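Bd0816 (Bdellovibrio bacteriovorus HD100, PDB 5CER) probably acts as a serine-type D-Ala-D-Ala carboxypeptidase of the peptidase S13 family, whose members belong to the beta-lactamase clan. Local coordinates at residues Val4-His9 and Glu20-Met25; Ala43-Gly48 and Leu203-Leu207; Gly121-Arg126 and Gly254-Gly258; Ser195-Ala201 and Asn395-Ala401; Ser335-Phe341 and Arg376-Ile382. The protein carries 2 engineered substitutions. All blocks are in the same frame, centred on the assembly; numbering follows the deposited sequence.

In the fold
From the N terminus, contact 1 closes a hairpin at the edge of the six-stranded antiparallel sheet and is complete before the others open. Contact 2 then joins helix 35-47 to helix 203-213, contact 3 links two loops, and contact 4 adds the C-terminal strand 399-400 to the mixed sheet. These three cross one another along the chain, and contacts 2 and 4 touch where Ile-206 packs on Ser-200 and Ala-201. Contact 5 is nested inside the loop closed by contact 4; it fastens the 336-339 turn to the end of helix 356-375 and meets contact 1 where Arg-376 packs on His-9. A few local contacts thus secure residues far apart in sequence.

Contact 1: residues Val4-His9 and Glu20-Met25; sequences VNSVCH and EGEGDM
Val-7 and Glu-22 form a hydrogen-bonded pair in an antiparallel beta hairpin, the edge of the six-stranded sheet. Two backbone bonds join them: Val-7 N to Glu-22 O at 2.9 Å, nearly straight at 168°, and Glu-22 N to Val-7 O at 3.0 Å. His-9 and Glu-20 repeat the pattern, with His-9 N reaching Glu-20 O at 2.8 Å. Between these pairs Gly-21 lies so close to the partner strand that its CA is 3.1 Å from Val-7 O in a CA-H...O contact, a fit possible because no CB stands there.

The side chains divide between two faces. On the face of Val-7, Glu-22 runs alongside the valine, pointing the same way. It ends in a salt bridge from OE2 to Lys-368 of helix 356-375, and its OE1 lies 3.6 Å from Val-4 CG1. With CG between its own N and carbonyl carbon (chi1 45°), the His-9 ring lies over the partner strand, Glu-20 O 3.4 Å above the centre of one face. On the other face Cys-8 meets Cys-270 and Ile-274 of helix 270-286, and Met-25 closes in where the chain leaves the strand.

Water bridges the far end, accepting from Ser-6 OG and donating to Asp-24 O. The tightest side-chain approach is between sulfur and methylene, Cys-8 SG lying 3.3 Å from Met-25 CG.

Contact 2: residues Ala43-Gly48 and Leu203-Leu207; sequences AIEKLG and LRTIL
The carbonyl oxygen of Ala-43 accepts the amide of Leu-47, N to O 2.8 Å, while methyl CD2 of Leu-203 rests 3.7 Å from the same Ala-43 O. That methyl is the hub of the contact. It also lies 3.6 Å from Gly-48 O, just past the end of the helix, and 4.0 Å from both Ala-43 CB and Leu-47 CB. Leu-203 reaches this spot because its CG is turned opposite the backbone N (chi1 178°), which carries the branch toward the opposing helix; the Leu-47 side chain crosses it at about a right angle.

One turn on, Leu-207 meets Ile-44 obliquely, Leu-207 CD1 touching Ile-44 CG1 at 3.7 Å. The two helix segments run nearly antiparallel, at 161°, with axes 11.2 Å apart, a wide spacing that the leucines span. Helix 270-286 packs on Ile-44, and Leu-222 of helix 216-225 on Leu-207. Beside the contact Arg-204 leads away to a salt bridge with Asp-50.

All the side-chain contacts here are between aliphatic groups, and toward the carbonyl oxygens of Ala-43 and Gly-48, Leu-203 offers only carbon. Cohesion therefore rests on dispersion and buried apolar surface rather than on directional bonds.

Contact 3: residues Gly121-Arg126 and Gly254-Gly258; sequences GGVTPR and GNNEG
Asn-255 and Val-123 cross at about a right angle, with ND2 of the asparagine leading toward the backbone of the 121-126 loop. Its CG stands opposite the backbone N (chi1 -164°), which extends the group toward the partner: ND2 arrives 3.2 Å from Gly-122 O and 3.9 Å from Val-123 CG2. Gly-122 O accepts a hydrogen bond from Asn-216 ND2, at the start of helix 216-225.

The two ends of the amide are each tied to the loop through water. One water donates to both Asn-255 OD1 and Gly-121 O; another accepts from Asn-255 ND2 and from Thr-124 N. These bridges, with a weak bond from Asn-256 N to Asn-255 OD1, would hold the amide's rotation, its oxygen facing Gly-121 and its nitrogen facing Gly-122 and Thr-124.

Farther along, Arg-126 and Glu-257 also cross at about a right angle, their planar groups inclined by 62°. Glu-257 OE1 lies over a guanidinium face, 4.0 Å from Arg-126 NH2, so this long salt bridge is one of charge alone, and the arginine is poorly ordered. Glu-257 OE2 is better engaged, by Asn-251 ND2.

An Asx turn helps shape the 254-258 loop, Asn-256 OD1 accepting from Gly-258 N at 2.8 Å. Asn-216 ends a Ser-Asn-Asn sequence that resembles the Ser-Xaa-Asn motif of penicillin-binding enzymes, consistent with two loops meeting beside the active-site cleft.

Contact 4: residues Ser195-Ala201 and Asn395-Ala401; sequences SVVLQSA and NSYLTEA
The amides of Gln-199 and Asn-395 lie side by side and point the same way, but their planes are turned 75° apart and they do not pair. Instead Gln-199 NE2 bonds to the backbone oxygen of Asn-395 at 3.2 Å, with that oxygen 15° out of the glutamine's amide plane. The neighbouring serine replies in the opposite sense: Ser-396 OG donates to Gln-199 O at 2.7 Å, in the carbonyl plane. Its CB-OG bond is turned beside the backbone N (chi1 -60°), toward the strand, where OG also takes the amide of Asp-393.

Next to this double tie a water accepts from Gln-199 N. Regular antiparallel pairing is found at Val-197, whose N reaches Thr-399 O at 2.8 Å; Ala-401 N then bonds to Ser-195 O at 3.1 Å. Apolar groups line both faces. Leu-398 CD2 packs 3.8 Å from Leu-198 CB, and on the other face Val-197 CG1 lies 3.9 Å from Ala-401 CB.

Strand 399-400 thus becomes the edge of the mixed sheet, next to strand 194-199, which pairs with strand 54-61 on its far side. Helix 81-93 packs on Leu-198 and Ser-396 through Phe-86, while its Glu-90 receives the amide of Leu-398.

Contact 5: residues Ser335-Phe341 and Arg376-Ile382; sequences STKEGEF and RSGPKEI
Similar first torsions bring Phe-341 and Arg-376 together: in each, CG sits beside the backbone N (chi1 -69° and -75°), and the arginine then runs extended from CG to NE over the ring. The contact locks the hairpin turn between strands 327-336 and 339-348 against the Schellman motif that ends helix 356-375, with Ser-377, at positive phi, as its C-prime residue.

Arg-376 CD stands 3.5 Å from the centroid of the Phe-341 ring, in a CH-pi contact over the face. Its guanidinium is upended rather than stacked, 82° to the ring, with Phe-341 CE2 at its edge; the cation-pi component is accordingly distant, CZ lying 5.0 Å from the centroid. NH1 is held by Leu-372 O of the helix, but the arginine is poorly ordered and its guanidinium position less certain.

Two backbone bonds join the end of strand 327-336 to the loop after the helix. Lys-380 N donates to Ser-335 O at 2.9 Å, and Lys-337 N to Gly-378 O at 3.1 Å. Ser-335 adds its hydroxyl, OG giving its proton to Lys-380 O at 2.6 Å, so the carbonyl and the hydroxyl of this serine both bond to Lys-380. At the tip the ties are weaker: Ser-377 OG to Glu-338 OE2 is a weak bond, as is Lys-337 NZ to Ser-377 O, and a neighbouring subunit lies close to both Lys-337 and Ser-377.

The turn is braced from within. Thr-336 OG1 accepts from Glu-338 N at 3.1 Å, an ST turn, and donates along a lone pair of Gly-339 O at 2.7 Å, an oxygen that also receives Thr-336 N.

Contact 1: residues Val4-His9 and Glu20-Met25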
# COMPACT_ATOMS: atom_id res chain seq x y z
N VAL A 4 -21.89 5.07 0.47
CA VAL A 4 -21.71 3.70 1.00
C VAL A 4 -22.38 2.70 0.05
O VAL A 4 -23.53 2.83 -0.22
CB VAL A 4 -22.31 3.55 2.40
CG1 VAL A 4 -22.23 2.08 2.86
CG2 VAL A 4 -21.56 4.44 3.40
N ASN A 5 -21.60 1.78 -0.50
CA ASN A 5 -22.13 0.65 -1.20
C ASN A 5 -22.61 -0.35 -0.20
O ASN A 5 -23.70 -0.81 -0.26
CB ASN A 5 -21.06 0.06 -2.14
CG ASN A 5 -20.85 0.89 -3.43
OD1 ASN A 5 -21.79 1.51 -3.92
ND2 ASN A 5 -19.62 0.89 -3.98
N SER A 6 -21.77 -0.66 0.76
CA SER A 6 -21.99 -1.80 1.62
C SER A 6 -21.01 -1.76 2.81
O SER A 6 -19.84 -1.38 2.65
CB SER A 6 -21.70 -3.05 0.81
OG SER A 6 -22.12 -4.18 1.51
N VAL A 7 -21.48 -2.17 3.99
CA VAL A 7 -20.65 -2.39 5.16
C VAL A 7 -21.03 -3.72 5.81
O VAL A 7 -22.21 -3.99 5.99
CB VAL A 7 -20.82 -1.23 6.17
CG1 VAL A 7 -20.11 -1.52 7.50
CG2 VAL A 7 -20.25 0.05 5.60
N CYS A 8 -20.05 -4.49 6.26
CA CYS A 8 -20.28 -5.70 7.01
C CYS A 8 -19.40 -5.73 8.23
O CYS A 8 -18.25 -5.35 8.16
CB CYS A 8 -19.86 -6.90 6.21
SG CYS A 8 -21.11 -7.37 5.06
N HIS A 9 -19.90 -6.37 9.29
CA HIS A 9 -19.05 -6.81 10.35
C HIS A 9 -19.57 -8.02 11.10
O HIS A 9 -20.77 -8.27 11.16
CB HIS A 9 -18.73 -5.64 11.28
CG HIS A 9 -19.93 -4.81 11.62
ND1 HIS A 9 -20.15 -3.56 11.08
CD2 HIS A 9 -20.95 -5.06 12.46
CE1 HIS A 9 -21.29 -3.09 11.55
NE2 HIS A 9 -21.78 -3.98 12.40
N GLU A 20 -23.77 -7.92 10.63
CA GLU A 20 -24.55 -6.67 10.59
C GLU A 20 -23.77 -5.64 9.79
O GLU A 20 -22.63 -5.86 9.45
CB GLU A 20 -24.88 -6.16 12.03
CG GLU A 20 -25.94 -7.03 12.69
CD GLU A 20 -26.34 -6.61 14.11
OE1 GLU A 20 -25.49 -6.15 14.87
OE2 GLU A 20 -27.53 -6.77 14.45
N GLY A 21 -24.42 -4.52 9.49
CA GLY A 21 -23.83 -3.50 8.62
C GLY A 21 -24.83 -2.60 7.93
O GLY A 21 -25.84 -2.25 8.49
N GLU A 22 -24.56 -2.29 6.69
CA GLU A 22 -25.34 -1.38 5.91
C GLU A 22 -25.37 -1.86 4.50
O GLU A 22 -24.38 -2.34 3.99
CB GLU A 22 -24.66 -0.01 5.88
CG GLU A 22 -24.44 0.69 7.21
CD GLU A 22 -23.65 1.98 7.02
OE1 GLU A 22 -23.86 2.68 5.99
OE2 GLU A 22 -22.80 2.29 7.88
N GLY A 23 -26.49 -1.65 3.82
CA GLY A 23 -26.60 -1.96 2.38
C GLY A 23 -26.77 -3.45 2.15
O GLY A 23 -27.00 -4.21 3.09
N ASP A 24 -26.66 -3.82 0.89
CA ASP A 24 -26.88 -5.17 0.42
C ASP A 24 -25.59 -5.91 0.53
O ASP A 24 -24.62 -5.65 -0.20
CB ASP A 24 -27.36 -5.12 -1.03
CG ASP A 24 -27.82 -6.46 -1.57
OD1 ASP A 24 -27.64 -7.47 -0.87
OD2 ASP A 24 -28.45 -6.48 -2.64
N MET A 25 -25.51 -6.81 1.50
CA MET A 25 -24.33 -7.70 1.66
C MET A 25 -24.11 -8.69 0.54
O MET A 25 -23.05 -9.30 0.48
CB MET A 25 -24.52 -8.62 2.86
CG MET A 25 -24.19 -8.01 4.19
SD MET A 25 -24.73 -9.19 5.41
CE MET A 25 -25.28 -7.94 6.59
O HOH W 1 -21.97 -6.24 -0.74

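Contact 2: residues Ala43-Gly48 and Leu203-Leu207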
# COMPACT_ATOMS: atom_id res chain seq x y z
N ALA A 43 -3.11 -17.81 -2.36
CA ALA A 43 -1.68 -18.16 -2.33
C ALA A 43 -1.34 -19.06 -1.13
O ALA A 43 -0.67 -20.07 -1.28
CB ALA A 43 -0.79 -16.89 -2.35
N ILE A 44 -1.81 -18.67 0.04
CA ILE A 44 -1.55 -19.45 1.24
C ILE A 44 -2.16 -20.84 1.16
O ILE A 44 -1.48 -21.83 1.48
CB ILE A 44 -2.03 -18.73 2.52
CG1 ILE A 44 -1.08 -17.57 2.79
CG2 ILE A 44 -2.06 -19.68 3.70
CD1 ILE A 44 -1.58 -16.59 3.81
N GLU A 45 -3.38 -20.92 0.68
CA GLU A 45 -4.01 -22.22 0.53
C GLU A 45 -3.28 -23.15 -0.46
O GLU A 45 -3.11 -24.32 -0.17
CB GLU A 45 -5.44 -22.06 0.09
CG GLU A 45 -6.22 -23.36 0.15
CD GLU A 45 -7.66 -23.16 -0.23
OE1 GLU A 45 -8.40 -22.51 0.57
OE2 GLU A 45 -8.06 -23.61 -1.33
N LYS A 46 -2.86 -22.63 -1.60
CA LYS A 46 -2.24 -23.47 -2.57
C LYS A 46 -0.78 -23.76 -2.31
O LYS A 46 -0.34 -24.89 -2.54
CB LYS A 46 -2.38 -22.88 -3.98
CG LYS A 46 -2.12 -23.93 -5.05
CD LYS A 46 -2.51 -23.48 -6.43
CE LYS A 46 -3.92 -23.95 -6.79
NZ LYS A 46 -4.35 -23.35 -8.07
N LEU A 47 -0.04 -22.76 -1.87
CA LEU A 47 1.41 -22.89 -1.67
C LEU A 47 1.85 -23.24 -0.24
O LEU A 47 2.86 -23.90 -0.06
CB LEU A 47 2.15 -21.60 -2.09
CG LEU A 47 1.91 -21.18 -3.54
CD1 LEU A 47 2.59 -19.86 -3.83
CD2 LEU A 47 2.39 -22.26 -4.50
N GLY A 48 1.10 -22.81 0.77
CA GLY A 48 1.47 -22.99 2.17
C GLY A 48 2.04 -21.68 2.68
O GLY A 48 2.81 -20.99 1.95
N LEU A 203 6.54 -16.99 2.15
CA LEU A 203 5.44 -16.43 1.40
C LEU A 203 4.71 -15.40 2.25
O LEU A 203 4.35 -14.33 1.74
CB LEU A 203 4.47 -17.50 0.93
CG LEU A 203 3.24 -17.00 0.17
CD1 LEU A 203 3.63 -16.34 -1.16
CD2 LEU A 203 2.22 -18.12 -0.06
N ARG A 204 4.49 -15.72 3.52
CA ARG A 204 3.79 -14.81 4.41
C ARG A 204 4.41 -13.40 4.45
O ARG A 204 3.68 -12.42 4.56
CB ARG A 204 3.68 -15.39 5.82
CG ARG A 204 4.94 -15.37 6.61
CD ARG A 204 4.79 -16.15 7.90
NE ARG A 204 6.05 -15.91 8.57
CZ ARG A 204 7.05 -16.71 8.81
NH1 ARG A 204 6.98 -18.00 8.56
NH2 ARG A 204 8.12 -16.22 9.38
N THR A 205 5.75 -13.32 4.34
CA THR A 205 6.44 -12.04 4.31
C THR A 205 6.38 -11.33 2.96
O THR A 205 6.24 -10.11 2.91
CB THR A 205 7.88 -12.22 4.79
OG1 THR A 205 7.81 -12.79 6.10
CG2 THR A 205 8.64 -10.89 4.86
N ILE A 206 6.42 -12.09 1.89
CA ILE A 206 6.16 -11.54 0.56
C ILE A 206 4.72 -10.92 0.55
O ILE A 206 4.49 -9.86 0.03
CB ILE A 206 6.30 -12.61 -0.53
CG1 ILE A 206 7.75 -13.01 -0.70
CG2 ILE A 206 5.73 -12.08 -1.85
CD1 ILE A 206 8.03 -14.10 -1.72
N LEU A 207 3.78 -11.63 1.16
CA LEU A 207 2.41 -11.17 1.22
C LEU A 207 2.28 -9.92 2.11
O LEU A 207 1.56 -8.97 1.75
CB LEU A 207 1.51 -12.32 1.69
CG LEU A 207 1.40 -13.52 0.72
CD1 LEU A 207 0.77 -14.72 1.41
CD2 LEU A 207 0.62 -13.18 -0.53

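Contact 3: residues Gly121-Arg126 and Gly254-Gly258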
# COMPACT_ATOMS: atom_id res chain seq x y z
N GLY A 121 1.65 0.78 -8.01
CA GLY A 121 0.33 1.24 -8.43
C GLY A 121 -0.01 1.16 -9.90
O GLY A 121 -1.10 1.52 -10.33
N GLY A 122 0.96 0.72 -10.72
CA GLY A 122 0.77 0.69 -12.18
C GLY A 122 -0.00 -0.54 -12.64
O GLY A 122 -0.32 -1.40 -11.86
N VAL A 123 -0.28 -0.58 -13.93
CA VAL A 123 -0.85 -1.76 -14.53
C VAL A 123 0.29 -2.69 -14.70
O VAL A 123 1.32 -2.32 -15.30
CB VAL A 123 -1.49 -1.44 -15.91
CG1 VAL A 123 -1.93 -2.71 -16.62
CG2 VAL A 123 -2.66 -0.49 -15.74
N THR A 124 0.15 -3.88 -14.17
CA THR A 124 1.23 -4.85 -14.24
C THR A 124 1.42 -5.32 -15.70
O THR A 124 0.44 -5.72 -16.35
CB THR A 124 0.97 -6.05 -13.33
OG1 THR A 124 0.89 -5.57 -12.00
CG2 THR A 124 2.10 -7.08 -13.42
N PRO A 125 2.67 -5.27 -16.21
CA PRO A 125 2.93 -5.80 -17.56
C PRO A 125 2.53 -7.26 -17.69
O PRO A 125 2.79 -8.04 -16.80
CB PRO A 125 4.43 -5.65 -17.73
CG PRO A 125 4.77 -4.50 -16.85
CD PRO A 125 3.89 -4.71 -15.64
N ARG A 126 1.77 -7.54 -18.75
CA ARG A 126 1.31 -8.87 -19.02
C ARG A 126 1.91 -9.32 -20.30
O ARG A 126 1.63 -8.75 -21.37
CB ARG A 126 -0.20 -8.90 -19.11
CG ARG A 126 -0.68 -10.31 -19.35
CD ARG A 126 -2.05 -10.59 -18.72
NE ARG A 126 -3.13 -10.00 -19.49
CZ ARG A 126 -4.43 -10.18 -19.23
NH1 ARG A 126 -4.81 -10.95 -18.21
NH2 ARG A 126 -5.34 -9.58 -19.99
N GLY A 254 -6.79 -6.13 -7.90
CA GLY A 254 -7.97 -5.29 -7.86
C GLY A 254 -7.89 -4.06 -8.76
O GLY A 254 -8.80 -3.24 -8.80
N ASN A 255 -6.80 -3.93 -9.50
CA ASN A 255 -6.59 -2.77 -10.36
C ASN A 255 -7.49 -2.83 -11.58
O ASN A 255 -7.95 -3.90 -11.98
CB ASN A 255 -5.11 -2.70 -10.78
CG ASN A 255 -4.71 -1.33 -11.34
OD1 ASN A 255 -5.44 -0.35 -11.18
ND2 ASN A 255 -3.53 -1.25 -11.97
N ASN A 256 -7.71 -1.66 -12.17
CA ASN A 256 -8.50 -1.51 -13.36
C ASN A 256 -7.91 -2.29 -14.55
O ASN A 256 -6.75 -2.09 -14.89
CB ASN A 256 -8.54 -0.03 -13.70
CG ASN A 256 -9.42 0.28 -14.88
OD1 ASN A 256 -10.18 -0.56 -15.37
ND2 ASN A 256 -9.36 1.51 -15.32
N GLU A 257 -8.71 -3.19 -15.12
CA GLU A 257 -8.31 -3.94 -16.32
C GLU A 257 -8.80 -3.32 -17.63
O GLU A 257 -8.57 -3.87 -18.68
CB GLU A 257 -8.83 -5.39 -16.23
CG GLU A 257 -7.99 -6.28 -15.33
CD GLU A 257 -6.66 -6.67 -15.94
OE1 GLU A 257 -6.65 -7.18 -17.08
OE2 GLU A 257 -5.60 -6.46 -15.30
N GLY A 258 -9.59 -2.26 -17.53
CA GLY A 258 -10.19 -1.64 -18.70
C GLY A 258 -9.55 -0.28 -18.95
O GLY A 258 -8.39 -0.10 -18.69
O HOH W 2 -4.01 2.07 -10.72
O HOH W 3 -2.39 -4.13 -12.69

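Contact 4: residues Ser195-Ala201 and Asn395-Ala401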
# COMPACT_ATOMS: atom_id res chain seq x y z
N SER A 195 25.72 -26.31 -8.59
CA SER A 195 24.48 -25.56 -8.55
C SER A 195 23.95 -25.31 -7.14
O SER A 195 24.04 -26.14 -6.24
CB SER A 195 23.45 -26.20 -9.50
OG SER A 195 22.96 -27.40 -9.01
N VAL A 196 23.41 -24.10 -6.99
CA VAL A 196 23.16 -23.49 -5.69
C VAL A 196 21.78 -22.84 -5.74
O VAL A 196 21.27 -22.52 -6.83
CB VAL A 196 24.32 -22.56 -5.22
CG1 VAL A 196 25.68 -23.17 -5.52
CG2 VAL A 196 24.23 -21.24 -5.93
N VAL A 197 21.13 -22.71 -4.58
CA VAL A 197 19.74 -22.31 -4.53
C VAL A 197 19.60 -21.03 -3.71
O VAL A 197 20.24 -20.84 -2.68
CB VAL A 197 18.76 -23.44 -4.11
CG1 VAL A 197 19.30 -24.82 -4.40
CG2 VAL A 197 18.41 -23.37 -2.65
N LEU A 198 18.80 -20.12 -4.25
CA LEU A 198 18.45 -18.87 -3.58
C LEU A 198 16.97 -18.96 -3.21
O LEU A 198 16.10 -18.87 -4.08
CB LEU A 198 18.75 -17.67 -4.50
CG LEU A 198 18.26 -16.27 -4.08
CD1 LEU A 198 18.89 -15.77 -2.79
CD2 LEU A 198 18.35 -15.17 -5.15
N GLN A 199 16.72 -19.14 -1.91
CA GLN A 199 15.38 -19.09 -1.34
C GLN A 199 15.01 -17.66 -0.98
O GLN A 199 15.67 -17.03 -0.14
CB GLN A 199 15.34 -19.84 -0.03
CG GLN A 199 15.34 -21.29 -0.23
CD GLN A 199 14.97 -22.04 1.00
OE1 GLN A 199 14.35 -23.09 0.89
NE2 GLN A 199 15.30 -21.52 2.17
N SER A 200 13.92 -17.16 -1.55
CA SER A 200 13.41 -15.84 -1.13
C SER A 200 12.76 -16.00 0.25
O SER A 200 12.69 -17.09 0.84
CB SER A 200 12.41 -15.30 -2.17
OG SER A 200 11.22 -16.11 -2.23
N ALA A 201 12.28 -14.88 0.76
CA ALA A 201 11.60 -14.85 2.04
C ALA A 201 10.36 -15.78 2.02
O ALA A 201 9.84 -16.09 0.94
CB ALA A 201 11.21 -13.42 2.37
N ASN A 395 17.64 -17.48 5.98
CA ASN A 395 17.69 -18.71 5.23
C ASN A 395 17.71 -18.45 3.73
O ASN A 395 17.53 -19.37 2.94
CB ASN A 395 16.50 -19.58 5.59
CG ASN A 395 16.63 -20.22 6.96
OD1 ASN A 395 17.42 -21.12 7.13
ND2 ASN A 395 15.85 -19.77 7.92
N SER A 396 18.00 -17.22 3.32
CA SER A 396 18.14 -16.92 1.90
C SER A 396 19.56 -17.06 1.39
O SER A 396 19.75 -17.06 0.17
CB SER A 396 17.61 -15.52 1.61
OG SER A 396 16.22 -15.43 1.98
N TYR A 397 20.56 -17.21 2.27
CA TYR A 397 21.95 -17.41 1.79
C TYR A 397 22.05 -18.62 0.86
O TYR A 397 21.41 -19.63 1.10
CB TYR A 397 22.96 -17.60 2.93
CG TYR A 397 22.92 -16.50 3.97
CD1 TYR A 397 23.31 -15.20 3.65
CD2 TYR A 397 22.53 -16.76 5.29
CE1 TYR A 397 23.29 -14.19 4.61
CE2 TYR A 397 22.53 -15.76 6.25
CZ TYR A 397 22.89 -14.48 5.88
OH TYR A 397 22.92 -13.50 6.82
N LEU A 398 22.87 -18.50 -0.17
CA LEU A 398 23.08 -19.56 -1.17
C LEU A 398 23.52 -20.90 -0.55
O LEU A 398 24.48 -20.91 0.21
CB LEU A 398 24.11 -19.10 -2.23
CG LEU A 398 23.74 -17.93 -3.15
CD1 LEU A 398 24.88 -17.66 -4.12
CD2 LEU A 398 22.43 -18.13 -3.90
N THR A 399 22.82 -22.00 -0.85
CA THR A 399 23.21 -23.34 -0.36
C THR A 399 23.24 -24.30 -1.53
O THR A 399 22.65 -24.03 -2.57
CB THR A 399 22.21 -23.89 0.67
OG1 THR A 399 20.91 -23.91 0.07
CG2 THR A 399 22.18 -23.06 1.95
N GLU A 400 23.93 -25.42 -1.37
CA GLU A 400 24.04 -26.45 -2.43
C GLU A 400 22.66 -27.05 -2.69
O GLU A 400 21.89 -27.21 -1.75
CB GLU A 400 25.01 -27.56 -2.01
CG GLU A 400 25.89 -28.09 -3.14
CD GLU A 400 26.56 -29.42 -2.80
OE1 GLU A 400 26.09 -30.13 -1.87
OE2 GLU A 400 27.55 -29.79 -3.47
N ALA A 401 22.36 -27.37 -3.95
CA ALA A 401 21.04 -27.93 -4.32
C ALA A 401 20.72 -29.27 -3.65
O ALA A 401 21.44 -30.25 -3.78
CB ALA A 401 20.91 -28.02 -5.82
O HOH W 4 18.72 -20.25 -0.26

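Contact 5: residues Ser335-Phe341 and Arg376-Ile382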
# COMPACT_ATOMS: atom_id res chain seq x y z
N SER A 335 -9.72 -4.56 16.90
CA SER A 335 -9.57 -5.18 18.21
C SER A 335 -10.15 -4.19 19.23
O SER A 335 -9.66 -3.10 19.34
CB SER A 335 -8.10 -5.45 18.49
OG SER A 335 -7.87 -5.68 19.87
N THR A 336 -11.15 -4.64 19.98
CA THR A 336 -11.91 -3.82 20.89
C THR A 336 -12.04 -4.54 22.21
O THR A 336 -11.75 -5.74 22.32
CB THR A 336 -13.34 -3.61 20.36
OG1 THR A 336 -14.14 -4.80 20.55
CG2 THR A 336 -13.33 -3.26 18.88
N LYS A 337 -12.52 -3.83 23.23
CA LYS A 337 -12.75 -4.44 24.54
C LYS A 337 -13.80 -5.56 24.53
O LYS A 337 -13.88 -6.30 25.50
CB LYS A 337 -13.05 -3.37 25.60
CG LYS A 337 -11.86 -2.46 25.86
CD LYS A 337 -12.03 -1.59 27.09
CE LYS A 337 -10.92 -0.54 27.25
NZ LYS A 337 -11.08 0.60 26.28
N GLU A 338 -14.63 -5.66 23.50
CA GLU A 338 -15.57 -6.78 23.34
C GLU A 338 -15.04 -7.88 22.40
O GLU A 338 -15.82 -8.72 21.97
CB GLU A 338 -16.90 -6.29 22.84
CG GLU A 338 -17.64 -5.42 23.84
CD GLU A 338 -18.89 -4.81 23.27
OE1 GLU A 338 -19.36 -5.29 22.21
OE2 GLU A 338 -19.40 -3.84 23.86
N GLY A 339 -13.75 -7.84 22.06
CA GLY A 339 -13.13 -8.83 21.20
C GLY A 339 -12.75 -8.25 19.86
O GLY A 339 -12.89 -7.03 19.62
N GLU A 340 -12.31 -9.14 18.99
CA GLU A 340 -11.96 -8.81 17.61
C GLU A 340 -13.13 -9.00 16.66
O GLU A 340 -13.97 -9.87 16.88
CB GLU A 340 -10.78 -9.60 17.15
CG GLU A 340 -9.54 -9.39 18.00
CD GLU A 340 -8.33 -10.15 17.45
OE1 GLU A 340 -8.37 -11.39 17.42
OE2 GLU A 340 -7.33 -9.51 17.02
N PHE A 341 -13.25 -8.13 15.67
CA PHE A 341 -14.40 -8.16 14.73
C PHE A 341 -13.85 -8.00 13.31
O PHE A 341 -13.10 -7.05 13.06
CB PHE A 341 -15.40 -7.00 15.01
CG PHE A 341 -16.17 -7.16 16.31
CD1 PHE A 341 -15.57 -6.86 17.52
CD2 PHE A 341 -17.48 -7.63 16.31
CE1 PHE A 341 -16.26 -7.03 18.71
CE2 PHE A 341 -18.19 -7.79 17.48
CZ PHE A 341 -17.58 -7.48 18.69
N ARG A 376 -18.25 -0.92 20.36
CA ARG A 376 -17.70 -2.12 20.99
C ARG A 376 -16.77 -1.81 22.20
O ARG A 376 -15.82 -2.55 22.52
CB ARG A 376 -17.04 -2.96 19.90
CG ARG A 376 -18.10 -3.64 19.07
CD ARG A 376 -17.66 -3.89 17.67
NE ARG A 376 -18.84 -4.29 16.89
CZ ARG A 376 -19.71 -3.44 16.31
NH1 ARG A 376 -19.56 -2.12 16.39
NH2 ARG A 376 -20.76 -3.92 15.65
N SER A 377 -17.09 -0.71 22.89
CA SER A 377 -16.43 -0.32 24.15
C SER A 377 -14.97 0.10 24.02
O SER A 377 -14.22 0.06 24.98
CB SER A 377 -16.63 -1.39 25.24
OG SER A 377 -17.99 -1.44 25.66
N GLY A 378 -14.60 0.58 22.84
CA GLY A 378 -13.31 1.20 22.65
C GLY A 378 -12.23 0.24 22.20
O GLY A 378 -12.44 -0.96 22.15
N PRO A 379 -11.07 0.77 21.87
CA PRO A 379 -10.04 -0.05 21.29
C PRO A 379 -9.33 -0.90 22.33
O PRO A 379 -9.26 -0.52 23.50
CB PRO A 379 -9.08 0.99 20.71
CG PRO A 379 -9.27 2.21 21.53
CD PRO A 379 -10.71 2.20 21.93
N LYS A 380 -8.81 -2.02 21.89
CA LYS A 380 -7.85 -2.78 22.66
C LYS A 380 -6.61 -2.97 21.80
O LYS A 380 -6.67 -3.60 20.74
CB LYS A 380 -8.42 -4.14 23.05
CG LYS A 380 -7.40 -5.04 23.72
CD LYS A 380 -8.01 -6.29 24.28
CE LYS A 380 -6.99 -7.08 25.06
NZ LYS A 380 -7.59 -8.28 25.70
N GLU A 381 -5.49 -2.44 22.26
CA GLU A 381 -4.30 -2.44 21.44
C GLU A 381 -3.83 -3.87 21.17
O GLU A 381 -3.84 -4.71 22.06
CB GLU A 381 -3.21 -1.61 22.13
CG GLU A 381 -1.89 -1.56 21.37
CD GLU A 381 -0.88 -0.63 22.01
OE1 GLU A 381 -1.30 0.43 22.52
OE2 GLU A 381 0.33 -0.95 21.99
N ILE A 382 -3.39 -4.11 19.94
CA ILE A 382 -2.99 -5.44 19.47
C ILE A 382 -1.48 -5.78 19.90
O ILE A 382 -0.60 -4.90 19.85
CB ILE A 382 -3.31 -5.59 17.91
CG1 ILE A 382 -4.87 -5.97 17.60
CG2 ILE A 382 -2.36 -6.60 17.28
CD1 ILE A 382 -5.40 -7.33 18.08